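Local structure of bacterial transferase hexapeptide (Three repeats) family protein (Acinetobacter baumannii, 4M9C) at residues G14-P19 / L111-T116; L20-F25 / N46-L51; K78-L83 / V88-V93. The protein probably transfers an acetyl group from acetyl-CoA to a UDP-linked amino sugar, a step in making UDP-N,N'-diacetylbacillosamine. All blocks are in the same frame, centred on the assembly; numbering follows the deposited sequence.

Contact 1 (G14-P19 / L111-T116); sequences GKEVMP and LLCPFT
Glu16 lays the end of its side chain against the thiol of Cys113, with OE2 3.5 Å from SG and the carboxylate carbon CD 3.7 Å from the same sulfur. The same oxygen also comes near the ring of Pro114, where CD lies 4.3 Å from OE2. From the next residue of the helix, the methyl CG2 of Val17 packs 3.7 Å from CD2 of Leu111, the two branched side chains meeting at a slant. Glu16 spans the gap because CG is anti to its backbone N (chi1 165°) and the chain runs on extended, carrying the carboxylate from helix 14-24 to the loop that follows strand 111-112. That loop is a type II turn from Cys113 to Thr116, closed by Thr116 OG1 donating to Cys113 O at 2.6 Å, in the carbonyl plane. Backbone bonds of Leu111 and Cys113 to Ala130 tie the segment to the next coil of the left-handed beta-helix. The contact thus joins the Rossmann-like N-terminal domain to the first coils of the beta-helix, close to the subunit interface: Lys15 makes a salt bridge with Asp139 of the second subunit, and Leu101 of that subunit packs on Glu16. All five touching residues are buried, so the domain junction encloses a carboxylate set against the Cys113 sulfur, with Asn131 OD1 also close to OE2, beside the purely apolar Val17-Leu111 pair.

Contact 2 (L20-F25 / N46-L51); sequences LVRQQF and NGYPVL
Arg22 curls its side chain around the phenol oxygen of Tyr48, with CG 3.3 Å and CD 3.4 Å from OH before the guanidinium turns back to the same atom. NH1 then donates to Tyr48 OH at 2.9 Å, with an N-H...O angle of 158°. The oxygen sits at the edge of the guanidinium, only 5° out of its plane, while the guanidinium and the phenol ring are turned 75° against each other. Bends at chi2 and chi3 make this wrap possible, since they fold the arginine back on itself and bring both its methylenes and NH1 to one oxygen. NH1 of Arg22 also comes within 3.9 Å of the Tyr48 ring carbon CZ, obliquely to the ring. Tyr48 is buried and Arg22 partly exposed, and the bond gives the phenol oxygen a polar partner. In the Rossmann-like domain, helix 14-24 packs on one side of the mixed sheet, and strand 48-51 lies next to strand 33-36, toward one margin of that sheet. The bond therefore runs from the last turns of the helix to the start of the strand. Both side chains also touch Phe33 of strand 33-36. Lys30 touches Arg22 as well and makes a cation-pi interaction with the Tyr48 ring, while Met18, a turn earlier in the helix, packs on the same tyrosine.

Contact 3 (K78-L83 / V88-V93); sequences KLVSLL and VQHLAV
The last beta-alpha-beta unit of the Rossmann-like domain, strand 63-68, helix 73-85 and strand 89-90, brings its helix and its final strand together here across a short connection. Near the end of the helix, Leu83 O accepts the N-H of Val88 at 3.0 Å, with an N-H...O angle of 161° and the donor tilted 28° from the carbonyl plane. Beside this bond the two side chains pack at a slant, CD2 of Leu83 lying 4.0 Å from CB of Val88. The other methyl of Leu83, CD1, points to the imidazole of His90 and meets it at the ring edge, 3.8 Å from CE1. Val80, one turn back, brings CG1 to 3.9 Å from the same ring carbon, its side chain crossing that of the histidine at about a right angle. His90 reaches the helix because CG is anti to its own carbonyl carbon (chi1 -59°). Val88 O lies over the centre of one face of the ring, 4.2 Å above the plane. NE2, next to CE1, is hydrogen-bonded to Glu84, the residue after Leu83 in the helix, and Phe127 meets the ring edge-to-face. Tyr53 and Ile68 pack on Leu83 from within the same domain. Methyl packing and the carboxylate bond thus meet on the same side of the imidazole, the side turned to the helix; the carboxylate holds the rotation of the ring and would probably favour a proton on NE2.

Contacts 1 and 2 share helix 14-24 and have centres about 11 Å apart; contact 3 lies about 16 Å from each, centre to centre. Along the chain contact 2 closes before contact 3 opens, and both fall within the span bracketed by the two segments of contact 1. Contacts 2 and 3 hold helices to the same mixed sheet, at strands 48-51 and 89-90, whereas contact 1 reaches from that domain to the beta-helix. Direct packing links them: Met18 rests on Tyr48, Leu20 on Val93, and Leu111 on Val93. The 88-93 segment therefore leads from the Rossmann-like sheet toward the first coils, helping to join the two domains of each subunit in the trimer.

Contact 1 (G14-P19 / L111-T116)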
loop_
_atom_site.group_PDB
_atom_site.type_symbol
_atom_site.label_atom_id
_atom_site.label_comp_id
_atom_site.label_asym_id
_atom_site.label_seq_id
_atom_site.Cartn_x
_atom_site.Cartn_y
_atom_site.Cartn_z
ATOM N N GLY A 14 -7.871 -19.118 -0.376
ATOM C CA GLY A 14 -8.384 -19.756 -1.585
ATOM C C GLY A 14 -9.332 -18.901 -2.409
ATOM O O GLY A 14 -9.215 -18.814 -3.641
ATOM N N LYS A 15 -10.283 -18.261 -1.741
ATOM C CA LYS A 15 -11.283 -17.485 -2.463
ATOM C C LYS A 15 -10.702 -16.195 -3.034
ATOM O O LYS A 15 -11.267 -15.618 -3.955
ATOM C CB LYS A 15 -12.498 -17.214 -1.574
ATOM C CG LYS A 15 -13.183 -18.506 -1.108
ATOM C CD LYS A 15 -14.549 -18.223 -0.503
ATOM C CE LYS A 15 -14.426 -17.463 0.809
ATOM N NZ LYS A 15 -13.663 -18.269 1.782
ATOM N N GLU A 16 -9.575 -15.755 -2.476
ATOM C CA GLU A 16 -8.819 -14.627 -3.017
ATOM C C GLU A 16 -8.037 -15.069 -4.252
ATOM O O GLU A 16 -7.978 -14.361 -5.267
ATOM C CB GLU A 16 -7.837 -14.078 -1.960
ATOM C CG GLU A 16 -6.763 -13.156 -2.543
ATOM C CD GLU A 16 -5.586 -12.913 -1.591
ATOM O OE1 GLU A 16 -5.115 -13.865 -0.919
ATOM O OE2 GLU A 16 -5.133 -11.755 -1.522
ATOM N N VAL A 17 -7.444 -16.252 -4.177
ATOM C CA VAL A 17 -6.547 -16.691 -5.241
ATOM C C VAL A 17 -7.301 -17.114 -6.499
ATOM O O VAL A 17 -6.829 -16.897 -7.618
ATOM C CB VAL A 17 -5.632 -17.815 -4.752
ATOM C CG1 VAL A 17 -4.878 -18.448 -5.924
ATOM C CG2 VAL A 17 -4.673 -17.279 -3.670
ATOM N N MET A 18 -8.484 -17.694 -6.327
ATOM C CA MET A 18 -9.231 -18.170 -7.495
ATOM C C MET A 18 -9.427 -17.079 -8.579
ATOM O O MET A 18 -9.124 -17.313 -9.739
ATOM C CB MET A 18 -10.558 -18.835 -7.103
ATOM C CG MET A 18 -11.426 -19.255 -8.296
ATOM S SD MET A 18 -10.642 -20.550 -9.283
ATOM C CE MET A 18 -11.044 -22.031 -8.343
ATOM N N PRO A 19 -9.944 -15.894 -8.211
ATOM C CA PRO A 19 -10.139 -14.898 -9.272
ATOM C C PRO A 19 -8.816 -14.390 -9.857
ATOM O O PRO A 19 -8.768 -14.010 -11.027
ATOM C CB PRO A 19 -10.905 -13.770 -8.570
ATOM C CG PRO A 19 -10.731 -14.022 -7.099
ATOM C CD PRO A 19 -10.588 -15.491 -6.949
ATOM N N LEU A 111 3.224 -16.659 -5.845
ATOM C CA LEU A 111 1.874 -16.133 -5.784
ATOM C C LEU A 111 1.953 -14.690 -5.299
ATOM O O LEU A 111 2.278 -14.442 -4.141
ATOM C CB LEU A 111 1.035 -16.969 -4.816
ATOM C CG LEU A 111 -0.333 -16.384 -4.458
ATOM C CD1 LEU A 111 -1.239 -16.336 -5.675
ATOM C CD2 LEU A 111 -0.972 -17.194 -3.345
ATOM N N LEU A 112 1.684 -13.737 -6.190
ATOM C CA LEU A 112 1.810 -12.319 -5.839
ATOM C C LEU A 112 0.444 -11.656 -5.903
ATOM O O LEU A 112 -0.117 -11.484 -6.985
ATOM C CB LEU A 112 2.801 -11.614 -6.780
ATOM C CG LEU A 112 4.142 -12.345 -6.950
ATOM C CD1 LEU A 112 5.003 -11.748 -8.092
ATOM C CD2 LEU A 112 4.912 -12.386 -5.654
ATOM N N CYS A 113 -0.079 -11.271 -4.743
ATOM C CA CYS A 113 -1.426 -10.729 -4.648
ATOM C C CYS A 113 -1.474 -9.239 -5.033
ATOM O O CYS A 113 -0.444 -8.637 -5.333
ATOM C CB CYS A 113 -1.981 -10.985 -3.239
ATOM S SG CYS A 113 -2.084 -12.786 -2.837
ATOM N N PRO A 114 -2.678 -8.649 -5.047
ATOM C CA PRO A 114 -2.817 -7.244 -5.448
ATOM C C PRO A 114 -1.970 -6.265 -4.630
ATOM O O PRO A 114 -1.812 -6.423 -3.416
ATOM C CB PRO A 114 -4.307 -6.976 -5.236
ATOM C CG PRO A 114 -4.945 -8.327 -5.540
ATOM C CD PRO A 114 -3.988 -9.317 -4.918
ATOM N N PHE A 115 -1.435 -5.266 -5.319
ATOM C CA PHE A 115 -0.608 -4.216 -4.718
ATOM C C PHE A 115 0.723 -4.713 -4.175
ATOM O O PHE A 115 1.288 -4.123 -3.248
ATOM C CB PHE A 115 -1.375 -3.435 -3.634
ATOM C CG PHE A 115 -2.624 -2.794 -4.143
ATOM C CD1 PHE A 115 -2.561 -1.628 -4.898
ATOM C CD2 PHE A 115 -3.861 -3.373 -3.906
ATOM C CE1 PHE A 115 -3.718 -1.037 -5.397
ATOM C CE2 PHE A 115 -5.016 -2.790 -4.396
ATOM C CZ PHE A 115 -4.947 -1.616 -5.140
ATOM N N THR A 116 1.236 -5.791 -4.748
ATOM C CA THR A 116 2.567 -6.245 -4.364
ATOM C C THR A 116 3.628 -5.614 -5.247
ATOM O O THR A 116 3.354 -5.190 -6.370
ATOM C CB THR A 116 2.720 -7.765 -4.449
ATOM O OG1 THR A 116 2.075 -8.247 -5.637
ATOM C CG2 THR A 116 2.120 -8.431 -3.202
#

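Contact 2 (L20-F25 / N46-L51)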
loop_
_atom_site.group_PDB
_atom_site.type_symbol
_atom_site.label_atom_id
_atom_site.label_comp_id
_atom_site.label_asym_id
_atom_site.label_seq_id
_atom_site.Cartn_x
_atom_site.Cartn_y
_atom_site.Cartn_z
ATOM N N LEU A 20 -7.750 -14.406 -9.062
ATOM C CA LEU A 20 -6.438 -14.033 -9.585
ATOM C C LEU A 20 -6.000 -15.016 -10.664
ATOM O O LEU A 20 -5.528 -14.613 -11.728
ATOM C CB LEU A 20 -5.397 -13.992 -8.458
ATOM C CG LEU A 20 -5.656 -12.982 -7.333
ATOM C CD1 LEU A 20 -4.558 -13.064 -6.268
ATOM C CD2 LEU A 20 -5.759 -11.561 -7.907
ATOM N N VAL A 21 -6.145 -16.310 -10.389
ATOM C CA VAL A 21 -5.738 -17.315 -11.360
ATOM C C VAL A 21 -6.671 -17.331 -12.583
ATOM O O VAL A 21 -6.230 -17.623 -13.689
ATOM C CB VAL A 21 -5.565 -18.723 -10.726
ATOM C CG1 VAL A 21 -6.912 -19.340 -10.370
ATOM C CG2 VAL A 21 -4.787 -19.624 -11.670
ATOM N N ARG A 22 -7.945 -16.990 -12.386
ATOM C CA ARG A 22 -8.863 -16.808 -13.509
ATOM C C ARG A 22 -8.329 -15.740 -14.456
ATOM O O ARG A 22 -8.305 -15.940 -15.679
ATOM C CB ARG A 22 -10.262 -16.401 -13.036
ATOM C CG ARG A 22 -11.076 -17.504 -12.342
ATOM C CD ARG A 22 -11.415 -18.683 -13.273
ATOM N NE ARG A 22 -11.948 -18.254 -14.566
ATOM C CZ ARG A 22 -13.221 -17.930 -14.791
ATOM N NH1 ARG A 22 -14.112 -17.973 -13.806
ATOM N NH2 ARG A 22 -13.606 -17.556 -16.009
ATOM N N GLN A 23 -7.905 -14.610 -13.884
ATOM C CA GLN A 23 -7.362 -13.492 -14.656
ATOM C C GLN A 23 -5.997 -13.815 -15.255
ATOM O O GLN A 23 -5.641 -13.279 -16.298
ATOM C CB GLN A 23 -7.213 -12.241 -13.790
ATOM C CG GLN A 23 -8.495 -11.597 -13.348
ATOM C CD GLN A 23 -8.230 -10.299 -12.603
ATOM O OE1 GLN A 23 -8.901 -9.974 -11.622
ATOM N NE2 GLN A 23 -7.238 -9.551 -13.067
ATOM N N GLN A 24 -5.223 -14.661 -14.576
ATOM C CA GLN A 24 -3.924 -15.080 -15.094
ATOM C C GLN A 24 -4.105 -15.858 -16.414
ATOM O O GLN A 24 -3.282 -15.751 -17.327
ATOM C CB GLN A 24 -3.203 -15.958 -14.070
ATOM C CG GLN A 24 -1.730 -16.179 -14.369
ATOM C CD GLN A 24 -0.894 -14.986 -13.964
ATOM O OE1 GLN A 24 -1.164 -14.358 -12.941
ATOM N NE2 GLN A 24 0.113 -14.650 -14.773
ATOM N N PHE A 25 -5.189 -16.629 -16.498
ATOM C CA PHE A 25 -5.476 -17.487 -17.660
ATOM C C PHE A 25 -6.893 -17.251 -18.163
ATOM O O PHE A 25 -7.759 -18.118 -18.050
ATOM C CB PHE A 25 -5.276 -18.960 -17.295
ATOM C CG PHE A 25 -3.881 -19.274 -16.864
ATOM C CD1 PHE A 25 -2.884 -19.477 -17.806
ATOM C CD2 PHE A 25 -3.551 -19.317 -15.528
ATOM C CE1 PHE A 25 -1.586 -19.736 -17.415
ATOM C CE2 PHE A 25 -2.262 -19.581 -15.132
ATOM C CZ PHE A 25 -1.275 -19.785 -16.082
ATOM N N ASN A 46 -18.319 -20.451 -4.336
ATOM C CA ASN A 46 -18.371 -19.346 -5.291
ATOM C C ASN A 46 -18.645 -19.836 -6.712
ATOM O O ASN A 46 -18.117 -19.292 -7.681
ATOM C CB ASN A 46 -17.085 -18.502 -5.255
ATOM C CG ASN A 46 -16.951 -17.685 -3.974
ATOM O OD1 ASN A 46 -17.893 -17.592 -3.184
ATOM N ND2 ASN A 46 -15.781 -17.071 -3.776
ATOM N N GLY A 47 -19.466 -20.880 -6.820
ATOM C CA GLY A 47 -19.895 -21.399 -8.110
ATOM C C GLY A 47 -18.921 -22.394 -8.703
ATOM O O GLY A 47 -19.095 -22.835 -9.837
ATOM N N TYR A 48 -17.886 -22.741 -7.948
ATOM C CA TYR A 48 -16.876 -23.682 -8.425
ATOM C C TYR A 48 -16.992 -24.991 -7.658
ATOM O O TYR A 48 -17.344 -24.985 -6.481
ATOM C CB TYR A 48 -15.467 -23.140 -8.177
ATOM C CG TYR A 48 -15.079 -21.884 -8.932
ATOM C CD1 TYR A 48 -14.449 -21.963 -10.169
ATOM C CD2 TYR A 48 -15.301 -20.630 -8.389
ATOM C CE1 TYR A 48 -14.066 -20.820 -10.852
ATOM C CE2 TYR A 48 -14.925 -19.475 -9.072
ATOM C CZ TYR A 48 -14.310 -19.581 -10.301
ATOM O OH TYR A 48 -13.929 -18.448 -10.983
ATOM N N PRO A 49 -16.660 -26.111 -8.316
ATOM C CA PRO A 49 -16.585 -27.417 -7.656
ATOM C C PRO A 49 -15.427 -27.434 -6.682
ATOM O O PRO A 49 -14.364 -26.880 -6.981
ATOM C CB PRO A 49 -16.270 -28.385 -8.802
ATOM C CG PRO A 49 -16.505 -27.618 -10.058
ATOM C CD PRO A 49 -16.311 -26.187 -9.745
ATOM N N VAL A 50 -15.635 -28.054 -5.529
ATOM C CA VAL A 50 -14.557 -28.300 -4.586
ATOM C C VAL A 50 -14.284 -29.795 -4.624
ATOM O O VAL A 50 -15.154 -30.601 -4.280
ATOM C CB VAL A 50 -14.948 -27.875 -3.162
ATOM C CG1 VAL A 50 -13.756 -27.987 -2.218
ATOM C CG2 VAL A 50 -15.513 -26.462 -3.167
ATOM N N LEU A 51 -13.086 -30.163 -5.061
ATOM C CA LEU A 51 -12.740 -31.564 -5.265
ATOM C C LEU A 51 -11.741 -32.064 -4.236
ATOM O O LEU A 51 -10.916 -31.299 -3.726
ATOM C CB LEU A 51 -12.148 -31.771 -6.659
ATOM C CG LEU A 51 -12.951 -31.233 -7.840
ATOM C CD1 LEU A 51 -12.159 -31.419 -9.127
ATOM C CD2 LEU A 51 -14.300 -31.936 -7.932
#

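Contact 3 (K78-L83 / V88-V93)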
loop_
_atom_site.group_PDB
_atom_site.type_symbol
_atom_site.label_atom_id
_atom_site.label_comp_id
_atom_site.label_asym_id
_atom_site.label_seq_id
_atom_site.Cartn_x
_atom_site.Cartn_y
_atom_site.Cartn_z
ATOM N N LYS A 78 4.596 -29.960 1.902
ATOM C CA LYS A 78 4.105 -31.329 1.802
ATOM C C LYS A 78 3.202 -31.468 0.573
ATOM O O LYS A 78 3.266 -32.473 -0.138
ATOM C CB LYS A 78 3.372 -31.756 3.083
ATOM C CG LYS A 78 4.246 -31.730 4.346
ATOM C CD LYS A 78 5.556 -32.473 4.119
ATOM C CE LYS A 78 6.316 -32.739 5.425
ATOM N NZ LYS A 78 7.027 -31.542 5.966
ATOM N N LEU A 79 2.379 -30.453 0.312
ATOM C CA LEU A 79 1.493 -30.482 -0.851
ATOM C C LEU A 79 2.266 -30.517 -2.162
ATOM O O LEU A 79 1.904 -31.244 -3.086
ATOM C CB LEU A 79 0.522 -29.304 -0.840
ATOM C CG LEU A 79 -0.519 -29.399 0.272
ATOM C CD1 LEU A 79 -1.458 -28.211 0.232
ATOM C CD2 LEU A 79 -1.291 -30.710 0.166
ATOM N N VAL A 80 3.334 -29.736 -2.242
ATOM C CA VAL A 80 4.190 -29.757 -3.420
ATOM C C VAL A 80 4.751 -31.164 -3.641
ATOM O O VAL A 80 4.733 -31.672 -4.760
ATOM C CB VAL A 80 5.345 -28.740 -3.313
ATOM C CG1 VAL A 80 6.376 -29.001 -4.385
ATOM C CG2 VAL A 80 4.815 -27.309 -3.429
ATOM N N SER A 81 5.244 -31.790 -2.572
ATOM C CA SER A 81 5.786 -33.151 -2.670
ATOM C C SER A 81 4.719 -34.122 -3.174
ATOM O O SER A 81 4.985 -34.985 -4.013
ATOM C CB SER A 81 6.346 -33.616 -1.325
ATOM O OG SER A 81 7.490 -32.865 -0.962
ATOM N N LEU A 82 3.505 -33.956 -2.661
ATOM C CA LEU A 82 2.349 -34.694 -3.153
ATOM C C LEU A 82 2.098 -34.450 -4.648
ATOM O O LEU A 82 1.877 -35.396 -5.403
ATOM C CB LEU A 82 1.111 -34.321 -2.338
ATOM C CG LEU A 82 -0.143 -35.165 -2.549
ATOM C CD1 LEU A 82 0.136 -36.602 -2.146
ATOM C CD2 LEU A 82 -1.316 -34.596 -1.761
ATOM N N LEU A 83 2.132 -33.185 -5.075
ATOM C CA LEU A 83 1.856 -32.837 -6.475
ATOM C C LEU A 83 2.931 -33.341 -7.434
ATOM O O LEU A 83 2.638 -33.691 -8.578
ATOM C CB LEU A 83 1.704 -31.319 -6.661
ATOM C CG LEU A 83 0.511 -30.573 -6.059
ATOM C CD1 LEU A 83 0.693 -29.067 -6.240
ATOM C CD2 LEU A 83 -0.783 -31.026 -6.676
ATOM N N VAL A 88 1.936 -33.075 -11.442
ATOM C CA VAL A 88 1.106 -31.893 -11.656
ATOM C C VAL A 88 1.986 -30.648 -11.802
ATOM O O VAL A 88 2.993 -30.488 -11.107
ATOM C CB VAL A 88 0.091 -31.687 -10.507
ATOM C CG1 VAL A 88 -0.764 -30.447 -10.753
ATOM C CG2 VAL A 88 -0.781 -32.917 -10.349
ATOM N N GLN A 89 1.594 -29.771 -12.712
ATOM C CA GLN A 89 2.362 -28.577 -13.035
ATOM C C GLN A 89 2.069 -27.452 -12.037
ATOM O O GLN A 89 0.936 -27.297 -11.583
ATOM C CB GLN A 89 2.017 -28.149 -14.461
ATOM C CG GLN A 89 2.527 -26.777 -14.883
ATOM C CD GLN A 89 2.088 -26.420 -16.303
ATOM O OE1 GLN A 89 2.156 -25.258 -16.717
ATOM N NE2 GLN A 89 1.632 -27.425 -17.053
ATOM N N HIS A 90 3.092 -26.687 -11.682
ATOM C CA HIS A 90 2.924 -25.590 -10.740
ATOM C C HIS A 90 2.736 -24.279 -11.484
ATOM O O HIS A 90 3.531 -23.936 -12.349
ATOM C CB HIS A 90 4.151 -25.467 -9.851
ATOM C CG HIS A 90 4.444 -26.698 -9.054
ATOM N ND1 HIS A 90 3.618 -27.143 -8.043
ATOM C CD2 HIS A 90 5.477 -27.571 -9.112
ATOM C CE1 HIS A 90 4.130 -28.240 -7.515
ATOM N NE2 HIS A 90 5.258 -28.521 -8.145
ATOM N N LEU A 91 1.700 -23.536 -11.118
ATOM C CA LEU A 91 1.409 -22.253 -11.740
ATOM C C LEU A 91 2.035 -21.090 -10.975
ATOM O O LEU A 91 2.154 -21.128 -9.745
ATOM C CB LEU A 91 -0.100 -22.042 -11.797
ATOM C CG LEU A 91 -0.855 -23.058 -12.638
ATOM C CD1 LEU A 91 -2.339 -22.889 -12.432
ATOM C CD2 LEU A 91 -0.485 -22.858 -14.100
ATOM N N ALA A 92 2.429 -20.060 -11.712
ATOM C CA ALA A 92 2.796 -18.786 -11.105
ATOM C C ALA A 92 1.623 -17.834 -11.306
ATOM O O ALA A 92 1.059 -17.752 -12.399
ATOM C CB ALA A 92 4.069 -18.224 -11.753
ATOM N N VAL A 93 1.253 -17.114 -10.255
ATOM C CA VAL A 93 0.096 -16.237 -10.316
ATOM C C VAL A 93 0.501 -14.858 -9.816
ATOM O O VAL A 93 1.069 -14.742 -8.733
ATOM C CB VAL A 93 -1.036 -16.802 -9.430
ATOM C CG1 VAL A 93 -2.220 -15.851 -9.366
ATOM C CG2 VAL A 93 -1.476 -18.151 -9.952
#